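PDB 1MA1: superoxide dismutase from Methanothermobacter thermautotrophicus, which uses one iron ion per subunit to convert superoxide radicals into hydrogen peroxide and molecular oxygen. Local coordinates for residues H33-G44 and H74-W85. Sequence-based numbering, arbitrary orientation.
Sequences HHQKHHQAYVDG and HVGGYVLHLFFW. With FE (Fe (III) ion), chain G.
His33 and His81 reach the same iron by different first torsions: in His33 CG lies anti to the backbone N (chi1 -166°), in His81 it is anti to the carbonyl carbon (chi1 -78°). Each NE2 sits 2.1 Å from the ion, and the two rings meet rim to rim with their planes at 89°. The two NE2 atoms are 2.8 Å apart because both are ligands of the iron, and they are not hydrogen-bonded to each other. On the other side of the ring, His81 ND1 donates to Gly77 O one turn earlier (2.9 Å), which fixes the rotation of the ring; that carbonyl also accepts from His81 N, on the opposite face of its plane. Trp85 brings CH2 over a face of the His33 ring, 3.5 Å from CG, in an edge-to-face pair, while His38 fits as a knob among Tyr78, His81, Leu82 and Trp85. His81 CB stands over the centre of the His38 ring, a CH-pi contact almost on the ring normal, and His38 NE2 gives a weak bond to Tyr78 O. Farther along, Gly77 CA lies over a face of Tyr41, whose CE2 comes 3.3 Å from His81 CE1, and Gly44 CA rests over the centre of the His74 ring. Asp167, His171 and a water complete the iron site. Two long helices running roughly antiparallel, each lending one histidine to the metal, form the alpha-hairpin domain of the iron/manganese superoxide dismutases.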
loop_
_atom_site.group_PDB
_atom_site.type_symbol
_atom_site.label_atom_id
_atom_site.label_comp_id
_atom_site.label_asym_id
_atom_site.label_seq_id
_atom_site.Cartn_x
_atom_site.Cartn_y
_atom_site.Cartn_z
ATOM N N HIS A 33 -12.894 -5.785 -21.237
ATOM C CA HIS A 33 -12.815 -5.865 -19.772
ATOM C C HIS A 33 -12.934 -7.326 -19.366
ATOM O O HIS A 33 -12.142 -7.825 -18.558
ATOM C CB HIS A 33 -13.960 -5.058 -19.110
ATOM C CG HIS A 33 -13.790 -4.797 -17.639
ATOM N ND1 HIS A 33 -14.551 -3.867 -16.976
ATOM C CD2 HIS A 33 -12.944 -5.308 -16.703
ATOM C CE1 HIS A 33 -14.187 -3.806 -15.705
ATOM N NE2 HIS A 33 -13.210 -4.673 -15.507
ATOM N N HIS A 34 -13.930 -8.007 -19.930
ATOM C CA HIS A 34 -14.223 -9.383 -19.560
ATOM C C HIS A 34 -13.155 -10.328 -20.070
ATOM O O HIS A 34 -12.653 -11.167 -19.325
ATOM C CB HIS A 34 -15.572 -9.807 -20.120
ATOM C CG HIS A 34 -15.973 -11.197 -19.740
ATOM N ND1 HIS A 34 -16.321 -12.158 -20.665
ATOM C CD2 HIS A 34 -16.084 -11.794 -18.525
ATOM C CE1 HIS A 34 -16.627 -13.281 -20.046
ATOM N NE2 HIS A 34 -16.491 -13.084 -18.744
ATOM N N GLN A 35 -12.793 -10.191 -21.339
ATOM C CA GLN A 35 -12.085 -11.266 -22.013
ATOM C C GLN A 35 -10.595 -11.113 -21.922
ATOM O O GLN A 35 -9.863 -12.090 -22.073
ATOM C CB GLN A 35 -12.471 -11.339 -23.481
ATOM C CG GLN A 35 -13.945 -11.431 -23.692
ATOM C CD GLN A 35 -14.277 -12.167 -24.953
ATOM O OE1 GLN A 35 -13.536 -12.092 -25.942
ATOM N NE2 GLN A 35 -15.403 -12.891 -24.940
ATOM N N LYS A 36 -10.148 -9.885 -21.694
ATOM C CA LYS A 36 -8.723 -9.627 -21.511
ATOM C C LYS A 36 -8.316 -9.525 -20.040
ATOM O O LYS A 36 -7.455 -10.274 -19.571
ATOM C CB LYS A 36 -8.323 -8.356 -22.243
ATOM C CG LYS A 36 -8.538 -8.442 -23.723
ATOM C CD LYS A 36 -7.791 -9.626 -24.289
ATOM C CE LYS A 36 -8.111 -9.817 -25.764
ATOM N NZ LYS A 36 -7.313 -10.908 -26.378
ATOM N N HIS A 37 -8.933 -8.608 -19.311
ATOM C CA HIS A 37 -8.492 -8.323 -17.952
ATOM C C HIS A 37 -8.973 -9.385 -16.970
ATOM O O HIS A 37 -8.169 -9.992 -16.258
ATOM C CB HIS A 37 -8.965 -6.929 -17.516
ATOM C CG HIS A 37 -8.373 -5.826 -18.338
ATOM N ND1 HIS A 37 -7.040 -5.484 -18.274
ATOM C CD2 HIS A 37 -8.909 -5.052 -19.315
ATOM C CE1 HIS A 37 -6.778 -4.555 -19.177
ATOM N NE2 HIS A 37 -7.898 -4.278 -19.822
ATOM N N HIS A 38 -10.277 -9.628 -16.935
ATOM C CA HIS A 38 -10.801 -10.594 -15.997
ATOM C C HIS A 38 -10.065 -11.898 -16.249
ATOM O O HIS A 38 -9.669 -12.587 -15.309
ATOM C CB HIS A 38 -12.311 -10.774 -16.191
ATOM C CG HIS A 38 -12.973 -11.546 -15.085
ATOM N ND1 HIS A 38 -14.335 -11.754 -15.032
ATOM C CD2 HIS A 38 -12.461 -12.132 -13.973
ATOM C CE1 HIS A 38 -14.636 -12.428 -13.938
ATOM N NE2 HIS A 38 -13.514 -12.669 -13.276
ATOM N N GLN A 39 -9.866 -12.223 -17.525
ATOM C CA GLN A 39 -9.126 -13.432 -17.906
ATOM C C GLN A 39 -7.706 -13.420 -17.326
ATOM O O GLN A 39 -7.209 -14.439 -16.857
ATOM C CB GLN A 39 -9.056 -13.539 -19.419
ATOM C CG GLN A 39 -8.362 -14.774 -19.893
ATOM C CD GLN A 39 -9.125 -16.038 -19.552
ATOM O OE1 GLN A 39 -10.260 -16.221 -19.966
ATOM N NE2 GLN A 39 -8.483 -16.928 -18.794
ATOM N N ALA A 40 -7.071 -12.257 -17.344
ATOM C CA ALA A 40 -5.708 -12.143 -16.850
ATOM C C ALA A 40 -5.610 -12.511 -15.355
ATOM O O ALA A 40 -4.601 -13.087 -14.904
ATOM C CB ALA A 40 -5.174 -10.717 -17.096
ATOM N N TYR A 41 -6.659 -12.197 -14.592
ATOM C CA TYR A 41 -6.666 -12.548 -13.172
ATOM C C TYR A 41 -6.899 -14.038 -12.941
ATOM O O TYR A 41 -6.258 -14.626 -12.078
ATOM C CB TYR A 41 -7.702 -11.713 -12.396
ATOM C CG TYR A 41 -7.480 -10.237 -12.588
ATOM C CD1 TYR A 41 -6.209 -9.686 -12.432
ATOM C CD2 TYR A 41 -8.499 -9.410 -13.053
ATOM C CE1 TYR A 41 -5.961 -8.364 -12.750
ATOM C CE2 TYR A 41 -8.249 -8.080 -13.382
ATOM C CZ TYR A 41 -6.979 -7.568 -13.235
ATOM O OH TYR A 41 -6.691 -6.280 -13.620
ATOM N N VAL A 42 -7.796 -14.643 -13.716
ATOM C CA VAL A 42 -7.888 -16.089 -13.774
ATOM C C VAL A 42 -6.533 -16.732 -14.009
ATOM O O VAL A 42 -6.122 -17.599 -13.237
ATOM C CB VAL A 42 -8.804 -16.545 -14.893
ATOM C CG1 VAL A 42 -8.716 -18.071 -15.041
ATOM C CG2 VAL A 42 -10.224 -16.043 -14.617
ATOM N N ASP A 43 -5.833 -16.312 -15.060
ATOM C CA ASP A 43 -4.557 -16.930 -15.384
ATOM C C ASP A 43 -3.498 -16.621 -14.338
ATOM O O ASP A 43 -2.679 -17.484 -13.997
ATOM C CB ASP A 43 -4.059 -16.469 -16.747
ATOM C CG ASP A 43 -5.067 -16.699 -17.828
ATOM O OD1 ASP A 43 -5.797 -17.725 -17.783
ATOM O OD2 ASP A 43 -5.117 -15.845 -18.725
ATOM N N GLY A 44 -3.518 -15.388 -13.828
ATOM C CA GLY A 44 -2.587 -15.002 -12.776
ATOM C C GLY A 44 -2.717 -15.928 -11.586
ATOM O O GLY A 44 -1.740 -16.531 -11.133
ATOM N N HIS A 74 -4.535 -11.246 -7.601
ATOM C CA HIS A 74 -5.246 -11.887 -8.693
ATOM C C HIS A 74 -6.559 -12.484 -8.281
ATOM O O HIS A 74 -7.525 -12.434 -9.033
ATOM C CB HIS A 74 -4.389 -12.979 -9.333
ATOM C CG HIS A 74 -3.388 -12.449 -10.296
ATOM N ND1 HIS A 74 -2.048 -12.751 -10.217
ATOM C CD2 HIS A 74 -3.526 -11.588 -11.333
ATOM C CE1 HIS A 74 -1.398 -12.096 -11.160
ATOM N NE2 HIS A 74 -2.273 -11.385 -11.849
ATOM N N VAL A 75 -6.598 -13.073 -7.098
ATOM C CA VAL A 75 -7.834 -13.689 -6.631
ATOM C C VAL A 75 -8.844 -12.589 -6.284
ATOM O O VAL A 75 -10.050 -12.715 -6.563
ATOM C CB VAL A 75 -7.583 -14.594 -5.409
ATOM C CG1 VAL A 75 -8.897 -15.068 -4.837
ATOM C CG2 VAL A 75 -6.720 -15.792 -5.820
ATOM N N GLY A 76 -8.327 -11.500 -5.712
ATOM C CA GLY A 76 -9.113 -10.292 -5.560
ATOM C C GLY A 76 -9.661 -9.752 -6.868
ATOM O O GLY A 76 -10.858 -9.450 -6.971
ATOM N N GLY A 77 -8.787 -9.634 -7.862
ATOM C CA GLY A 77 -9.234 -9.379 -9.214
ATOM C C GLY A 77 -10.339 -10.309 -9.673
ATOM O O GLY A 77 -11.387 -9.853 -10.134
ATOM N N TYR A 78 -10.114 -11.614 -9.550
ATOM C CA TYR A 78 -11.111 -12.586 -9.962
ATOM C C TYR A 78 -12.443 -12.403 -9.229
ATOM O O TYR A 78 -13.503 -12.378 -9.859
ATOM C CB TYR A 78 -10.610 -13.999 -9.704
ATOM C CG TYR A 78 -11.674 -15.050 -9.926
ATOM C CD1 TYR A 78 -11.918 -15.562 -11.194
ATOM C CD2 TYR A 78 -12.458 -15.505 -8.865
ATOM C CE1 TYR A 78 -12.907 -16.501 -11.405
ATOM C CE2 TYR A 78 -13.451 -16.438 -9.066
ATOM C CZ TYR A 78 -13.674 -16.932 -10.336
ATOM O OH TYR A 78 -14.676 -17.852 -10.525
ATOM N N VAL A 79 -12.380 -12.310 -7.901
ATOM C CA VAL A 79 -13.583 -12.233 -7.075
ATOM C C VAL A 79 -14.385 -10.958 -7.327
ATOM O O VAL A 79 -15.593 -11.022 -7.491
ATOM C CB VAL A 79 -13.247 -12.292 -5.561
ATOM C CG1 VAL A 79 -14.504 -12.092 -4.757
ATOM C CG2 VAL A 79 -12.635 -13.628 -5.203
ATOM N N LEU A 80 -13.718 -9.812 -7.363
ATOM C CA LEU A 80 -14.412 -8.540 -7.586
ATOM C C LEU A 80 -15.078 -8.422 -8.964
ATOM O O LEU A 80 -16.200 -7.897 -9.064
ATOM C CB LEU A 80 -13.449 -7.355 -7.382
ATOM C CG LEU A 80 -13.029 -7.109 -5.934
ATOM C CD1 LEU A 80 -11.948 -6.076 -5.826
ATOM C CD2 LEU A 80 -14.242 -6.674 -5.162
ATOM N N HIS A 81 -14.402 -8.899 -10.020
ATOM C CA HIS A 81 -15.016 -8.862 -11.349
ATOM C C HIS A 81 -16.225 -9.794 -11.340
ATOM O O HIS A 81 -17.258 -9.484 -11.927
ATOM C CB HIS A 81 -14.021 -9.244 -12.472
ATOM C CG HIS A 81 -13.069 -8.141 -12.851
ATOM N ND1 HIS A 81 -11.920 -7.882 -12.138
ATOM C CD2 HIS A 81 -13.068 -7.253 -13.884
ATOM C CE1 HIS A 81 -11.249 -6.895 -12.716
ATOM N NE2 HIS A 81 -11.922 -6.493 -13.780
ATOM N N LEU A 82 -16.123 -10.910 -10.634
ATOM C CA LEU A 82 -17.249 -11.830 -10.547
ATOM C C LEU A 82 -18.516 -11.171 -9.991
ATOM O O LEU A 82 -19.585 -11.302 -10.580
ATOM C CB LEU A 82 -16.906 -13.030 -9.673
ATOM C CG LEU A 82 -17.989 -14.115 -9.543
ATOM C CD1 LEU A 82 -18.245 -14.729 -10.921
ATOM C CD2 LEU A 82 -17.531 -15.211 -8.568
ATOM N N PHE A 83 -18.404 -10.476 -8.861
ATOM C CA PHE A 83 -19.549 -9.777 -8.284
ATOM C C PHE A 83 -19.972 -8.573 -9.116
ATOM O O PHE A 83 -21.142 -8.198 -9.115
ATOM C CB PHE A 83 -19.246 -9.314 -6.847
ATOM C CG PHE A 83 -19.288 -10.416 -5.821
ATOM C CD1 PHE A 83 -18.297 -11.394 -5.776
ATOM C CD2 PHE A 83 -20.328 -10.489 -4.902
ATOM C CE1 PHE A 83 -18.345 -12.419 -4.838
ATOM C CE2 PHE A 83 -20.379 -11.518 -3.960
ATOM C CZ PHE A 83 -19.386 -12.483 -3.931
ATOM N N PHE A 84 -19.010 -7.966 -9.810
ATOM C CA PHE A 84 -19.267 -6.774 -10.615
ATOM C C PHE A 84 -20.247 -7.111 -11.732
ATOM O O PHE A 84 -21.288 -6.476 -11.857
ATOM C CB PHE A 84 -17.955 -6.249 -11.207
ATOM C CG PHE A 84 -18.108 -4.985 -12.014
ATOM C CD1 PHE A 84 -18.739 -3.871 -11.474
ATOM C CD2 PHE A 84 -17.595 -4.898 -13.301
ATOM C CE1 PHE A 84 -18.853 -2.683 -12.211
ATOM C CE2 PHE A 84 -17.695 -3.721 -14.044
ATOM C CZ PHE A 84 -18.328 -2.607 -13.496
ATOM N N TRP A 85 -19.918 -8.116 -12.538
ATOM C CA TRP A 85 -20.797 -8.542 -13.624
ATOM C C TRP A 85 -22.172 -8.856 -13.053
ATOM O O TRP A 85 -23.208 -8.563 -13.658
ATOM C CB TRP A 85 -20.237 -9.788 -14.309
ATOM C CG TRP A 85 -18.828 -9.669 -14.778
ATOM C CD1 TRP A 85 -17.860 -10.616 -14.674
ATOM C CD2 TRP A 85 -18.230 -8.554 -15.440
ATOM N NE1 TRP A 85 -16.683 -10.163 -15.227
ATOM C CE2 TRP A 85 -16.882 -8.898 -15.706
ATOM C CE3 TRP A 85 -18.697 -7.297 -15.838
ATOM C CZ2 TRP A 85 -16.006 -8.035 -16.345
ATOM C CZ3 TRP A 85 -17.819 -6.434 -16.481
ATOM C CH2 TRP A 85 -16.489 -6.806 -16.726
HETATM FE FE FE G . -11.576 -4.425 -14.182
HETATM O O HOH W 1 -10.300 -4.378 -12.754
#